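Local coordinates for protein transcriptional regulator, TetR family (Myxococcus xanthus, PDB 5K7F) that probably acts as a DNA-binding transcriptional regulator controlling alternative de novo isovaleryl coenzyme A biosynthesis, with isovaleryl coenzyme A as its likely ligand, at residues 17-28 with 45-56. Numbering follows the deposited sequence.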
# COMPACT_ATOMS: atom_id res chain seq x y z
N ARG A 17 -16.11 20.65 14.47
CA ARG A 17 -16.95 19.57 14.98
C ARG A 17 -17.21 18.57 13.87
O ARG A 17 -17.35 17.39 14.12
CB ARG A 17 -18.29 20.08 15.51
CG ARG A 17 -18.96 19.07 16.45
CD ARG A 17 -20.47 19.24 16.58
NE ARG A 17 -21.00 18.30 17.58
CZ ARG A 17 -22.22 18.34 18.10
NH1 ARG A 17 -23.09 19.28 17.73
NH2 ARG A 17 -22.58 17.44 19.00
N TYR A 18 -17.32 19.11 12.67
CA TYR A 18 -17.51 18.30 11.48
C TYR A 18 -16.32 17.36 11.25
O TYR A 18 -16.51 16.17 10.97
CB TYR A 18 -17.74 19.23 10.28
CG TYR A 18 -17.88 18.53 8.94
CD1 TYR A 18 -19.03 17.84 8.59
CD2 TYR A 18 -16.86 18.62 8.02
CE1 TYR A 18 -19.13 17.21 7.35
CE2 TYR A 18 -16.95 18.00 6.79
CZ TYR A 18 -18.08 17.31 6.45
OH TYR A 18 -18.11 16.72 5.22
N ARG A 19 -15.09 17.88 11.39
CA ARG A 19 -13.90 17.05 11.20
C ARG A 19 -13.79 15.96 12.27
O ARG A 19 -13.38 14.83 11.98
CB ARG A 19 -12.65 17.94 11.19
CG ARG A 19 -12.57 18.78 9.92
CD ARG A 19 -11.30 19.60 9.82
NE ARG A 19 -11.20 20.22 8.50
CZ ARG A 19 -10.10 20.80 8.01
NH1 ARG A 19 -8.99 20.86 8.75
NH2 ARG A 19 -10.12 21.33 6.80
N ALA A 20 -14.17 16.29 13.51
CA ALA A 20 -14.19 15.30 14.59
C ALA A 20 -15.15 14.15 14.27
O ALA A 20 -14.83 12.98 14.52
CB ALA A 20 -14.58 16.00 15.90
N ILE A 21 -16.32 14.47 13.71
CA ILE A 21 -17.24 13.43 13.27
C ILE A 21 -16.56 12.52 12.26
O ILE A 21 -16.64 11.30 12.34
CB ILE A 21 -18.51 14.06 12.68
CG1 ILE A 21 -19.34 14.74 13.76
CG2 ILE A 21 -19.39 13.01 11.99
CD1 ILE A 21 -20.51 15.51 13.18
N LEU A 22 -15.89 13.12 11.26
CA LEU A 22 -15.30 12.31 10.18
C LEU A 22 -14.18 11.43 10.69
O LEU A 22 -14.02 10.28 10.23
CB LEU A 22 -14.76 13.20 9.05
CG LEU A 22 -15.74 14.13 8.37
CD1 LEU A 22 -15.08 14.88 7.26
CD2 LEU A 22 -16.96 13.39 7.87
N GLU A 23 -13.41 11.93 11.67
CA GLU A 23 -12.31 11.17 12.25
C GLU A 23 -12.84 10.02 13.09
O GLU A 23 -12.27 8.93 13.08
CB GLU A 23 -11.43 12.10 13.12
CG GLU A 23 -10.62 13.13 12.29
CD GLU A 23 -10.00 14.23 13.11
OE1 GLU A 23 -9.90 14.07 14.35
OE2 GLU A 23 -9.57 15.24 12.51
N THR A 24 -13.94 10.27 13.81
CA THR A 24 -14.56 9.23 14.62
C THR A 24 -15.15 8.16 13.71
O THR A 24 -14.95 6.97 13.92
CB THR A 24 -15.62 9.85 15.56
OG1 THR A 24 -15.00 10.73 16.52
CG2 THR A 24 -16.40 8.77 16.30
N ALA A 25 -15.85 8.58 12.65
CA ALA A 25 -16.38 7.64 11.67
C ALA A 25 -15.28 6.83 11.00
O ALA A 25 -15.42 5.63 10.78
CB ALA A 25 -17.19 8.41 10.63
N ALA A 26 -14.18 7.50 10.63
CA ALA A 26 -13.05 6.79 10.02
C ALA A 26 -12.50 5.72 10.96
O ALA A 26 -12.20 4.60 10.52
CB ALA A 26 -11.94 7.78 9.65
N ARG A 27 -12.35 6.04 12.25
CA ARG A 27 -11.98 5.02 13.23
C ARG A 27 -12.93 3.81 13.18
O ARG A 27 -12.49 2.66 13.05
CB ARG A 27 -11.95 5.63 14.64
CG ARG A 27 -10.74 6.44 14.92
CD ARG A 27 -10.61 6.70 16.42
NE ARG A 27 -11.29 7.94 16.82
CZ ARG A 27 -10.80 9.17 16.60
NH1 ARG A 27 -9.63 9.33 15.97
NH2 ARG A 27 -11.48 10.25 16.99
N LEU A 28 -14.23 4.04 13.30
CA LEU A 28 -15.15 2.90 13.31
C LEU A 28 -15.06 2.10 12.01
O LEU A 28 -15.06 0.85 12.03
CB LEU A 28 -16.58 3.38 13.54
CG LEU A 28 -16.87 4.04 14.87
CD1 LEU A 28 -18.30 4.60 14.85
CD2 LEU A 28 -16.72 3.07 16.00
N ALA A 45 -21.01 6.94 18.90
CA ALA A 45 -19.57 7.13 19.13
C ALA A 45 -19.19 8.60 19.21
O ALA A 45 -18.19 8.94 19.85
CB ALA A 45 -18.77 6.42 18.05
N CYS A 46 -19.93 9.47 18.52
CA CYS A 46 -19.73 10.92 18.57
C CYS A 46 -20.46 11.56 19.74
O CYS A 46 -20.36 12.78 19.93
CB CYS A 46 -20.22 11.56 17.26
SG CYS A 46 -19.19 11.20 15.84
N ARG A 47 -21.20 10.77 20.52
CA ARG A 47 -22.02 11.29 21.59
C ARG A 47 -22.98 12.36 21.08
O ARG A 47 -23.15 13.41 21.70
CB ARG A 47 -21.15 11.83 22.72
CG ARG A 47 -21.68 11.53 24.11
CD ARG A 47 -21.54 12.74 25.03
NE ARG A 47 -20.19 13.30 24.93
CZ ARG A 47 -19.24 13.18 25.85
NH1 ARG A 47 -18.06 13.74 25.64
NH2 ARG A 47 -19.47 12.52 26.99
N MET A 48 -23.63 12.10 19.94
CA MET A 48 -24.58 13.03 19.32
C MET A 48 -25.93 12.35 19.16
O MET A 48 -26.04 11.13 19.13
CB MET A 48 -24.11 13.50 17.93
CG MET A 48 -22.87 14.26 17.94
SD MET A 48 -22.35 14.54 16.25
CE MET A 48 -23.44 15.85 15.75
N THR A 49 -26.99 13.16 19.13
CA THR A 49 -28.26 12.61 18.69
C THR A 49 -28.17 12.29 17.20
O THR A 49 -27.35 12.87 16.48
CB THR A 49 -29.40 13.61 18.89
OG1 THR A 49 -29.17 14.75 18.06
CG2 THR A 49 -29.47 14.06 20.32
N LYS A 50 -29.03 11.37 16.76
CA LYS A 50 -29.17 11.11 15.33
C LYS A 50 -29.52 12.38 14.57
O LYS A 50 -29.07 12.59 13.43
CB LYS A 50 -30.24 10.05 15.07
CG LYS A 50 -29.95 8.67 15.68
CD LYS A 50 -30.57 7.53 14.88
CE LYS A 50 -31.73 6.88 15.60
NZ LYS A 50 -31.90 5.47 15.15
N ALA A 51 -30.34 13.25 15.19
CA ALA A 51 -30.68 14.51 14.56
C ALA A 51 -29.44 15.39 14.37
O ALA A 51 -29.26 16.02 13.32
CB ALA A 51 -31.74 15.23 15.39
N GLY A 52 -28.57 15.43 15.39
CA GLY A 52 -27.39 16.27 15.31
C GLY A 52 -26.41 15.75 14.28
O GLY A 52 -25.83 16.54 13.52
N LEU A 53 -26.22 14.43 14.22
CA LEU A 53 -25.40 13.85 13.15
C LEU A 53 -25.99 14.18 11.79
O LEU A 53 -25.29 14.67 10.90
CB LEU A 53 -25.26 12.33 13.32
CG LEU A 53 -24.43 11.63 12.23
CD1 LEU A 53 -23.02 12.29 12.02
CD2 LEU A 53 -24.29 10.16 12.56
N TYR A 54 -27.30 13.95 11.63
CA TYR A 54 -27.96 14.15 10.35
C TYR A 54 -27.76 15.56 9.79
O TYR A 54 -27.72 15.75 8.57
CB TYR A 54 -29.44 13.83 10.54
CG TYR A 54 -30.26 13.86 9.29
CD1 TYR A 54 -30.86 15.04 8.88
CD2 TYR A 54 -30.45 12.71 8.54
CE1 TYR A 54 -31.62 15.07 7.74
CE2 TYR A 54 -31.21 12.73 7.38
CZ TYR A 54 -31.80 13.91 6.99
OH TYR A 54 -32.58 13.94 5.86
N HIS A 55 -27.68 16.56 10.66
CA HIS A 55 -27.42 17.93 10.22
C HIS A 55 -26.12 18.03 9.43
O HIS A 55 -26.02 18.86 8.51
CB HIS A 55 -27.37 18.85 11.42
N HIS A 56 -25.13 17.21 9.77
CA HIS A 56 -23.84 17.19 9.07
C HIS A 56 -23.81 16.18 7.90
O HIS A 56 -23.35 16.52 6.81
CB HIS A 56 -22.70 16.86 10.05
CG HIS A 56 -22.51 17.86 11.15
ND1 HIS A 56 -21.75 19.00 11.01
CD2 HIS A 56 -22.94 17.86 12.44
CE1 HIS A 56 -21.74 19.68 12.14
NE2 HIS A 56 -22.45 19.01 13.03
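Ile21 drives its side chain into a groove formed by Cys46, Met48, Leu53 and His56, and its two branches part: CG2 goes to Leu53, the longer branch to the other three. From CB, the CG2 methyl meets Leu53 CD1 at 3.7 Å, while CG1 has both sulfurs on one side, 3.9 Å from Met48 SD and 4.1 Å from Cys46 SG. The terminal CD1 touches Met48 SD at 3.7 Å and lies over a face of the His56 imidazole, 3.8 Å from the ring centroid and 28° off its normal, a CH-pi contact. With CG1 anti to the carbonyl carbon and CD1 extended beyond it, the methyl reaches that ring. Tyr18 meets the same imidazole differently, with His56 ND1 near the phenol plane at its edge. Met48 bends at chi3 (77°), which sets CE 3.6 Å above the centre of the Arg17 guanidinium plane. Replacing Met48 by alanine removes SD and CE, and would probably leave the guanidinium face without that methyl and Ile21 CD1 without its sulfur neighbour. Farther along helix 18-32, Thr24 CG2 touches Cys46 SG at 3.7 Å, and Leu28 CD1 packs on Ala45. Segments 18-28 and 50-56 cross at -103°; a helix packed against the predicted helix-turn-helix is consistent with a TetR-type DNA-binding domain. The absence of cross-segment hydrogen bonds implies a contact held by van der Waals and CH-pi packing, which joins helix 18-32 to the end of helix 39-45, the turn and helix 50-56.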